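Local coordinates for protein tubulin-specific chaperone (PDB 4B6W) that probably binds alpha-tubulin and microtubule plus ends as tubulin-binding cofactor B, a tubulin-folding chaperone whose ubiquitin-like domain is the piece described here, at residues Leu7-Tyr21 with Lys31-Glu43. Sequence-based numbering, arbitrary orientation. Where two conformers were deposited one is given.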
ATOM      1  N   LEU A   7       4.482   3.957   4.004  1.00 26.57           N
ATOM      2  CA  LEU A   7       4.638   2.612   3.480  1.00 26.55           C
ATOM      3  C   LEU A   7       5.586   1.883   4.385  1.00 27.93           C
ATOM      4  O   LEU A   7       6.651   2.425   4.756  1.00 28.77           O
ATOM      5  CB  LEU A   7       5.213   2.611   2.078  1.00 26.69           C
ATOM      6  CG  LEU A   7       4.508   3.338   0.949  1.00 26.27           C
ATOM      7  CD1 LEU A   7       5.372   3.268  -0.327  1.00 26.76           C
ATOM      8  CD2 LEU A   7       3.149   2.732   0.716  1.00 25.68           C
ATOM      9  N   THR A   8       5.179   0.660   4.718  1.00 27.22           N
ATOM     10  CA  THR A   8       5.987  -0.297   5.434  1.00 28.53           C
ATOM     11  C   THR A   8       6.117  -1.559   4.556  1.00 28.12           C
ATOM     12  O   THR A   8       5.405  -1.711   3.575  1.00 27.78           O
ATOM     13  CB  THR A   8       5.354  -0.643   6.787  1.00 28.81           C
ATOM     14  OG1 THR A   8       4.039  -1.185   6.568  1.00 28.29           O
ATOM     15  CG2 THR A   8       5.247   0.597   7.673  1.00 29.87           C
ATOM     16  N   HIS A   9       7.026  -2.454   4.931  1.00 28.85           N
ATOM     17  CA  HIS A   9       7.360  -3.612   4.111  1.00 29.17           C
ATOM     18  C   HIS A   9       7.575  -4.835   4.977  1.00 28.37           C
ATOM     19  O   HIS A   9       8.407  -4.798   5.845  1.00 28.84           O
ATOM     20  CB  HIS A   9       8.648  -3.320   3.318  1.00 31.19           C
ATOM     21  CG  HIS A   9       8.966  -4.373   2.302  1.00 33.74           C
ATOM     22  ND1 HIS A   9      10.209  -4.969   2.205  1.00 36.60           N
ATOM     23  CD2 HIS A   9       8.195  -4.951   1.347  1.00 33.35           C
ATOM     24  CE1 HIS A   9      10.181  -5.865   1.232  1.00 37.76           C
ATOM     25  NE2 HIS A   9       8.966  -5.887   0.708  1.00 35.34           N
ATOM     26  N   SER A  10       6.867  -5.926   4.701  1.00 27.64           N
ATOM     27  CA  SER A  10       6.929  -7.146   5.525  1.00 28.38           C
ATOM     28  C   SER A  10       8.290  -7.847   5.586  1.00 30.44           C
ATOM     29  O   SER A  10       8.499  -8.691   6.466  1.00 31.37           O
ATOM     30  CB  SER A  10       5.879  -8.169   5.067  1.00 28.42           C
ATOM     31  OG  SER A  10       6.234  -8.819   3.862  1.00 29.53           O
ATOM     32  N   ALA A  11       9.199  -7.512   4.664  1.00 31.56           N
ATOM     33  CA  ALA A  11      10.484  -8.185   4.534  1.00 34.28           C
ATOM     34  C   ALA A  11      11.635  -7.240   4.740  1.00 36.17           C
ATOM     35  O   ALA A  11      12.749  -7.571   4.391  1.00 38.99           O
ATOM     36  CB  ALA A  11      10.595  -8.817   3.179  1.00 35.06           C
ATOM     37  N   SER A  12      11.409  -6.068   5.319  1.00 36.21           N
ATOM     38  CA  SER A  12      12.529  -5.172   5.608  1.00 38.67           C
ATOM     39  C   SER A  12      12.229  -4.213   6.735  1.00 39.01           C
ATOM     40  O   SER A  12      11.097  -4.104   7.221  1.00 35.63           O
ATOM     41  CB  SER A  12      12.968  -4.382   4.341  1.00 39.80           C
ATOM     42  OG  SER A  12      12.158  -3.250   4.061  1.00 37.33           O
ATOM     43  N   ARG A  13      13.266  -3.500   7.141  1.00 42.58           N
ATOM     44  CA  ARG A  13      13.074  -2.420   8.090  1.00 45.35           C
ATOM     45  C   ARG A  13      12.742  -1.058   7.409  1.00 45.69           C
ATOM     46  O   ARG A  13      12.377  -0.105   8.098  1.00 44.63           O
ATOM     47  CB  ARG A  13      14.282  -2.315   9.044  1.00 48.73           C
ATOM     48  CG  ARG A  13      15.585  -2.033   8.346  1.00 52.01           C
ATOM     49  CD  ARG A  13      16.727  -1.938   9.324  1.00 56.04           C
ATOM     50  NE  ARG A  13      17.331  -3.232   9.607  1.00 58.05           N
ATOM     51  CZ  ARG A  13      18.350  -3.394  10.444  1.00 61.91           C
ATOM     52  NH1 ARG A  13      18.851  -2.350  11.088  1.00 63.44           N
ATOM     53  NH2 ARG A  13      18.868  -4.601  10.652  1.00 64.58           N
HETATM   54  N   MSE A  14      12.837  -1.063   6.073  0.60 46.36           N
HETATM   55  CA  MSE A  14      12.542   0.087   5.225  0.60 47.27           C
HETATM   56  C   MSE A  14      11.102   0.557   5.472  0.60 43.75           C
HETATM   57  O   MSE A  14      10.165  -0.228   5.540  0.60 41.79           O
HETATM   58  CB  MSE A  14      12.718  -0.227   3.713  0.60 49.22           C
HETATM   59  CG  MSE A  14      14.083  -0.790   3.235  0.60 53.99           C
HETATM   60 SE   MSE A  14      14.218  -1.061   1.254  0.60 60.30          SE
HETATM   61  CE  MSE A  14      13.271  -2.785   1.084  0.60 55.73           C
ATOM     62  N   ARG A  15      10.965   2.179   5.884  0.70 45.92           N
ATOM     63  CA  ARG A  15       9.658   2.771   5.930  0.70 43.13           C
ATOM     64  C   ARG A  15       9.715   3.979   5.021  0.70 41.29           C
ATOM     65  O   ARG A  15      10.723   4.684   4.999  0.70 45.00           O
ATOM     66  CB  ARG A  15       9.388   3.165   7.366  0.70 45.64           C
ATOM     67  CG  ARG A  15       8.109   3.909   7.578  0.70 47.08           C
ATOM     68  CD  ARG A  15       7.800   4.022   9.068  0.70 48.98           C
ATOM     69  NE  ARG A  15       6.915   5.151   9.301  0.70 49.45           N
ATOM     70  CZ  ARG A  15       7.320   6.395   9.507  0.70 51.79           C
ATOM     71  NH1 ARG A  15       8.617   6.693   9.546  0.70 54.18           N
ATOM     72  NH2 ARG A  15       6.415   7.348   9.691  0.70 53.93           N
ATOM     73  N   VAL A  16       8.665   4.215   4.251  1.00 37.45           N
ATOM     74  CA  VAL A  16       8.542   5.487   3.518  1.00 36.07           C
ATOM     75  C   VAL A  16       7.500   6.364   4.248  1.00 35.06           C
ATOM     76  O   VAL A  16       6.319   6.053   4.256  1.00 30.54           O
ATOM     77  CB  VAL A  16       8.150   5.265   2.050  1.00 34.75           C
ATOM     78  CG1 VAL A  16       8.086   6.611   1.285  1.00 34.43           C
ATOM     79  CG2 VAL A  16       9.120   4.280   1.387  1.00 34.03           C
ATOM     80  N   PRO A  17       7.946   7.467   4.879  1.00 37.92           N
ATOM     81  CA  PRO A  17       7.077   8.161   5.839  1.00 39.39           C
ATOM     82  C   PRO A  17       5.934   8.973   5.273  1.00 40.14           C
ATOM     83  O   PRO A  17       4.931   9.156   5.982  1.00 41.41           O
ATOM     84  CB  PRO A  17       8.035   9.089   6.571  1.00 41.86           C
ATOM     85  CG  PRO A  17       9.409   8.551   6.238  1.00 42.69           C
ATOM     86  CD  PRO A  17       9.286   8.051   4.868  1.00 40.12           C
ATOM     87  N   GLU A  18       6.063   9.454   4.038  1.00 39.92           N
ATOM     88  CA  GLU A  18       5.060  10.325   3.453  1.00 40.74           C
ATOM     89  C   GLU A  18       4.871   9.949   2.009  1.00 38.70           C
ATOM     90  O   GLU A  18       5.813  10.013   1.245  1.00 42.21           O
ATOM     91  CB  GLU A  18       5.564  11.760   3.473  1.00 46.36           C
ATOM     92  CG  GLU A  18       4.797  12.718   4.326  1.00 51.37           C
ATOM     93  CD  GLU A  18       4.829  14.128   3.776  1.00 53.81           C
ATOM     94  OE1 GLU A  18       4.657  14.310   2.543  1.00 55.08           O
ATOM     95  OE2 GLU A  18       4.978  15.049   4.591  1.00 58.55           O
ATOM     96  N   LYS A  19       3.672   9.587   1.607  1.00 34.99           N
ATOM     97  CA  LYS A  19       3.410   9.323   0.190  1.00 33.88           C
ATOM     98  C   LYS A  19       2.047   9.844  -0.142  1.00 31.47           C
ATOM     99  O   LYS A  19       1.127   9.690   0.643  1.00 30.46           O
ATOM    100  CB  LYS A  19       3.463   7.828  -0.126  1.00 33.33           C
ATOM    101  CG  LYS A  19       4.866   7.240  -0.057  1.00 35.16           C
ATOM    102  CD  LYS A  19       5.751   7.689  -1.244  1.00 37.11           C
ATOM    103  CE  LYS A  19       5.359   6.980  -2.548  1.00 36.33           C
ATOM    104  NZ  LYS A  19       6.184   7.448  -3.705  1.00 38.04           N
ATOM    105  N   ARG A  20       1.919  10.477  -1.296  1.00 30.71           N
ATOM    106  CA  ARG A  20       0.625  10.979  -1.731  1.00 30.28           C
ATOM    107  C   ARG A  20       0.143  10.162  -2.915  1.00 28.16           C
ATOM    108  O   ARG A  20       0.858  10.035  -3.914  1.00 27.72           O
ATOM    109  CB  ARG A  20       0.717  12.439  -2.140  1.00 31.87           C
ATOM    110  CG  ARG A  20       1.118  13.366  -1.023  1.00 33.70           C
ATOM    111  CD  ARG A  20       0.636  14.810  -1.276  1.00 36.53           C
ATOM    112  NE  ARG A  20      -0.134  15.181  -0.099  1.00 39.04           N
ATOM    113  CZ  ARG A  20      -1.393  15.583  -0.065  1.00 40.54           C
ATOM    114  NH1 ARG A  20      -2.102  15.796  -1.152  1.00 41.85           N
ATOM    115  NH2 ARG A  20      -1.931  15.831   1.106  1.00 44.05           N
ATOM    116  N   TYR A  21      -1.065   9.625  -2.771  1.00 26.82           N
ATOM    117  CA  TYR A  21      -1.808   8.924  -3.837  1.00 25.64           C
ATOM    118  C   TYR A  21      -3.192   9.526  -4.059  1.00 26.49           C
ATOM    119  O   TYR A  21      -3.844  10.000  -3.122  1.00 25.68           O
ATOM    120  CB  TYR A  21      -1.972   7.469  -3.468  1.00 24.12           C
ATOM    121  CG  TYR A  21      -0.646   6.748  -3.406  1.00 23.85           C
ATOM    122  CD1 TYR A  21       0.120   6.545  -4.569  1.00 24.24           C
ATOM    123  CD2 TYR A  21      -0.139   6.290  -2.203  1.00 22.81           C
ATOM    124  CE1 TYR A  21       1.340   5.874  -4.528  1.00 24.00           C
ATOM    125  CE2 TYR A  21       1.078   5.622  -2.156  1.00 22.89           C
ATOM    126  CZ  TYR A  21       1.817   5.413  -3.305  1.00 23.55           C
ATOM    127  OH  TYR A  21       3.038   4.747  -3.226  1.00 23.63           O
ATOM    128  N   LYS A  31       0.984  -0.212  -6.592  1.00 27.44           N
ATOM    129  CA  LYS A  31       2.049  -1.221  -6.492  1.00 28.51           C
ATOM    130  C   LYS A  31       3.259  -0.892  -7.393  1.00 30.20           C
ATOM    131  O   LYS A  31       4.411  -1.216  -7.058  1.00 30.13           O
ATOM    132  CB  LYS A  31       1.509  -2.603  -6.872  1.00 29.89           C
ATOM    133  CG  LYS A  31       0.527  -3.203  -5.875  1.00 29.76           C
ATOM    134  CD  LYS A  31       0.118  -4.651  -6.216  1.00 31.73           C
ATOM    135  CE  LYS A  31      -0.948  -5.154  -5.208  1.00 31.24           C
ATOM    136  NZ  LYS A  31      -1.338  -6.610  -5.376  1.00 32.91           N
ATOM    137  N   GLU A  32       2.975  -0.294  -8.553  1.00 31.21           N
ATOM    138  CA  GLU A  32       4.015   0.119  -9.484  1.00 33.28           C
ATOM    139  C   GLU A  32       4.922   1.132  -8.837  1.00 31.61           C
ATOM    140  O   GLU A  32       6.138   0.995  -8.872  1.00 32.69           O
ATOM    141  CB  GLU A  32       3.419   0.755 -10.737  1.00 35.19           C
ATOM    142  CG  GLU A  32       2.856  -0.255 -11.711  1.00 38.16           C
ATOM    143  CD  GLU A  32       3.917  -1.202 -12.214  1.00 41.07           C
ATOM    144  OE1 GLU A  32       4.965  -0.690 -12.692  1.00 43.63           O
ATOM    145  OE2 GLU A  32       3.691  -2.437 -12.130  1.00 42.05           O
ATOM    146  N   ASN A  33       4.308   2.165  -8.288  1.00 29.38           N
ATOM    147  CA  ASN A  33       5.006   3.197  -7.542  1.00 28.71           C
ATOM    148  C   ASN A  33       5.750   2.682  -6.322  1.00 27.70           C
ATOM    149  O   ASN A  33       6.900   3.044  -6.095  1.00 28.51           O
ATOM    150  CB  ASN A  33       4.036   4.271  -7.089  1.00 27.38           C
ATOM    151  CG  ASN A  33       4.739   5.410  -6.458  1.00 27.21           C
ATOM    152  OD1 ASN A  33       4.686   5.587  -5.231  1.00 26.71           O
ATOM    153  ND2 ASN A  33       5.472   6.159  -7.269  1.00 27.57           N
ATOM    154  N   VAL A  34       5.095   1.811  -5.571  1.00 27.27           N
ATOM    155  CA  VAL A  34       5.693   1.131  -4.416  1.00 27.47           C
ATOM    156  C   VAL A  34       6.990   0.400  -4.781  1.00 29.22           C
ATOM    157  O   VAL A  34       7.939   0.389  -4.005  1.00 29.53           O
ATOM    158  CB  VAL A  34       4.683   0.178  -3.733  1.00 26.86           C
ATOM    159  CG1 VAL A  34       5.361  -0.643  -2.654  1.00 27.96           C
ATOM    160  CG2 VAL A  34       3.559   0.977  -3.112  1.00 25.77           C
ATOM    161  N   PHE A  35       7.037  -0.178  -5.982  1.00 31.20           N
ATOM    162  CA  PHE A  35       8.245  -0.854  -6.491  1.00 33.31           C
ATOM    163  C   PHE A  35       9.467   0.058  -6.516  1.00 33.87           C
ATOM    164  O   PHE A  35      10.586  -0.400  -6.328  1.00 35.05           O
ATOM    165  CB  PHE A  35       7.980  -1.407  -7.898  1.00 35.33           C
ATOM    166  CG  PHE A  35       9.174  -2.083  -8.531  1.00 37.99           C
ATOM    167  CD1 PHE A  35      10.123  -1.338  -9.234  1.00 39.75           C
ATOM    168  CD2 PHE A  35       9.335  -3.451  -8.435  1.00 39.44           C
ATOM    169  CE1 PHE A  35      11.239  -1.949  -9.836  1.00 42.87           C
ATOM    170  CE2 PHE A  35      10.440  -4.090  -9.036  1.00 42.92           C
ATOM    171  CZ  PHE A  35      11.398  -3.330  -9.744  1.00 44.47           C
ATOM    172  N   THR A  36       9.247   1.351  -6.741  1.00 33.59           N
ATOM    173  CA  THR A  36      10.356   2.337  -6.733  1.00 35.11           C
ATOM    174  C   THR A  36      11.055   2.430  -5.343  1.00 35.51           C
ATOM    175  O   THR A  36      12.220   2.790  -5.257  1.00 37.57           O
ATOM    176  CB  THR A  36       9.920   3.744  -7.288  1.00 34.29           C
ATOM    177  OG1 THR A  36       9.061   4.416  -6.377  1.00 32.19           O
ATOM    178  CG2 THR A  36       9.169   3.592  -8.599  1.00 34.65           C
ATOM    179  N   HIS A  37      10.355   2.052  -4.279  1.00 34.52           N
ATOM    180  CA  HIS A  37      10.922   2.063  -2.928  1.00 35.36           C
ATOM    181  C   HIS A  37      11.390   0.696  -2.423  1.00 36.07           C
ATOM    182  O   HIS A  37      12.445   0.601  -1.837  1.00 38.19           O
ATOM    183  CB  HIS A  37       9.902   2.636  -1.926  1.00 33.39           C
ATOM    184  CG  HIS A  37       9.440   4.024  -2.259  1.00 33.01           C
ATOM    185  ND1 HIS A  37      10.240   5.134  -2.098  1.00 34.80           N
ATOM    186  CD2 HIS A  37       8.270   4.472  -2.770  1.00 31.97           C
ATOM    187  CE1 HIS A  37       9.569   6.208  -2.474  1.00 34.37           C
ATOM    188  NE2 HIS A  37       8.368   5.835  -2.882  1.00 32.27           N
ATOM    189  N   PHE A  38      10.600  -0.349  -2.623  1.00 35.64           N
ATOM    190  CA  PHE A  38      10.929  -1.650  -2.039  1.00 37.97           C
ATOM    191  C   PHE A  38      11.440  -2.710  -3.026  1.00 40.97           C
ATOM    192  O   PHE A  38      12.295  -3.545  -2.654  1.00 44.15           O
ATOM    193  CB  PHE A  38       9.769  -2.164  -1.188  1.00 36.94           C
ATOM    194  CG  PHE A  38       9.412  -1.236  -0.048  1.00 35.77           C
ATOM    195  CD1 PHE A  38      10.394  -0.603   0.708  1.00 38.36           C
ATOM    196  CD2 PHE A  38       8.116  -0.989   0.269  1.00 34.17           C
ATOM    197  CE1 PHE A  38      10.045   0.283   1.765  1.00 37.43           C
ATOM    198  CE2 PHE A  38       7.795  -0.130   1.321  1.00 34.10           C
ATOM    199  CZ  PHE A  38       8.777   0.495   2.060  1.00 34.79           C
ATOM    200  N   ALA A  39      10.971  -2.664  -4.268  1.00 40.96           N
ATOM    201  CA  ALA A  39      11.557  -3.476  -5.344  1.00 44.48           C
ATOM    202  C   ALA A  39      11.196  -4.955  -5.237  1.00 45.28           C
ATOM    203  O   ALA A  39      11.947  -5.790  -5.698  1.00 48.04           O
ATOM    204  CB  ALA A  39      13.113  -3.293  -5.423  1.00 46.34           C
ATOM    205  N   THR A  40      10.059  -5.251  -4.594  1.00 44.76           N
ATOM    206  CA  THR A  40       9.345  -6.524  -4.756  1.00 44.89           C
ATOM    207  C   THR A  40       8.624  -6.391  -6.080  1.00 44.00           C
ATOM    208  O   THR A  40       7.973  -5.368  -6.292  1.00 42.17           O
ATOM    209  CB  THR A  40       8.233  -6.734  -3.666  1.00 43.25           C
ATOM    210  OG1 THR A  40       8.799  -6.648  -2.357  1.00 43.38           O
ATOM    211  CG2 THR A  40       7.549  -8.117  -3.819  1.00 44.67           C
ATOM    212  N   PRO A  41       8.714  -7.402  -6.969  1.00 45.46           N
ATOM    213  CA  PRO A  41       7.817  -7.332  -8.127  1.00 45.36           C
ATOM    214  C   PRO A  41       6.347  -7.223  -7.681  1.00 42.19           C
ATOM    215  O   PRO A  41       5.938  -7.913  -6.770  1.00 40.76           O
ATOM    216  CB  PRO A  41       8.057  -8.651  -8.865  1.00 48.74           C
ATOM    217  CG  PRO A  41       9.346  -9.173  -8.347  1.00 50.98           C
ATOM    218  CD  PRO A  41       9.498  -8.649  -6.947  1.00 48.31           C
ATOM    219  N   PRO A  42       5.573  -6.340  -8.314  1.00 41.34           N
ATOM    220  CA  PRO A  42       4.171  -6.130  -7.960  1.00 39.83           C
ATOM    221  C   PRO A  42       3.278  -7.378  -8.011  1.00 41.14           C
ATOM    222  O   PRO A  42       2.274  -7.443  -7.296  1.00 38.70           O
ATOM    223  CB  PRO A  42       3.716  -5.097  -8.992  1.00 40.01           C
ATOM    224  CG  PRO A  42       4.965  -4.345  -9.302  1.00 40.36           C
ATOM    225  CD  PRO A  42       6.017  -5.378  -9.342  1.00 42.13           C
ATOM    226  N   GLU A  43       3.644  -8.335  -8.854  0.60 44.22           N
ATOM    227  CA  GLU A  43       2.943  -9.611  -8.913  0.60 46.42           C
ATOM    228  C   GLU A  43       3.110 -10.404  -7.597  0.60 46.26           C
ATOM    229  O   GLU A  43       2.339 -11.321  -7.326  0.60 47.74           O
ATOM    230  CB  GLU A  43       3.405 -10.425 -10.135  0.60 50.51           C
ATOM    231  CG  GLU A  43       4.936 -10.585 -10.304  0.60 52.20           C
ATOM    232  CD  GLU A  43       5.619  -9.469 -11.125  0.60 52.16           C
ATOM    233  OE1 GLU A  43       5.219  -8.282 -11.036  0.60 48.89           O
ATOM    234  OE2 GLU A  43       6.585  -9.799 -11.852  0.60 55.07           O
TER
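Strand 15-21 and helix 31-35 run roughly antiparallel, at 149° with their axes 11.1 Å apart, and the chain leaving the helix brings Phe38 down onto His9. The two rings form an offset stack with planes at 17°, in which each β-carbon sits over the other's ring: His9 CB is 3.8 Å from the Phe38 centroid. With chi1 at -172°, His9 CG lies anti to the backbone N, which carries the imidazole along the Phe38 side chain to Thr40. There His9 NE2 donates to Thr40 OG1 at 3.2 Å, the hydroxyl lying somewhat out of the imidazole plane, while Asp82 also bonds that hydroxyl. Leu7 CB and Val16 CG2 close on the far end of the phenyl ring, and in the modelled conformer the selenium of selenomethionine Met14 lies at the ring's edge, a Met-aromatic contact that may not be the only arrangement. This is how a ubiquitin-like β-grasp domain is built: the first β-hairpin, strands 2-9 and 15-22, and the helix that follows it pack against each other, with Leu7 CD1 meeting Val34 CG2 at 4.0 Å. Further along strand 15-21 the contact turns polar. Lys19, folded back by bends at chi2 and chi3, places NZ 2.8 Å from Asn33 OD1 and likewise 2.8 Å from His37 NE2, with NZ at the imidazole edge, almost in its plane. An ammonium donor here would probably favour a neutral His37 with its proton on ND1. Val16 CG2 covers one face of that imidazole. Asn33 OD1 takes a second bond, 2.7 Å from Tyr21 OH; both donors lie in the carbonyl plane on lone pairs, which should restrict rotation of the amide.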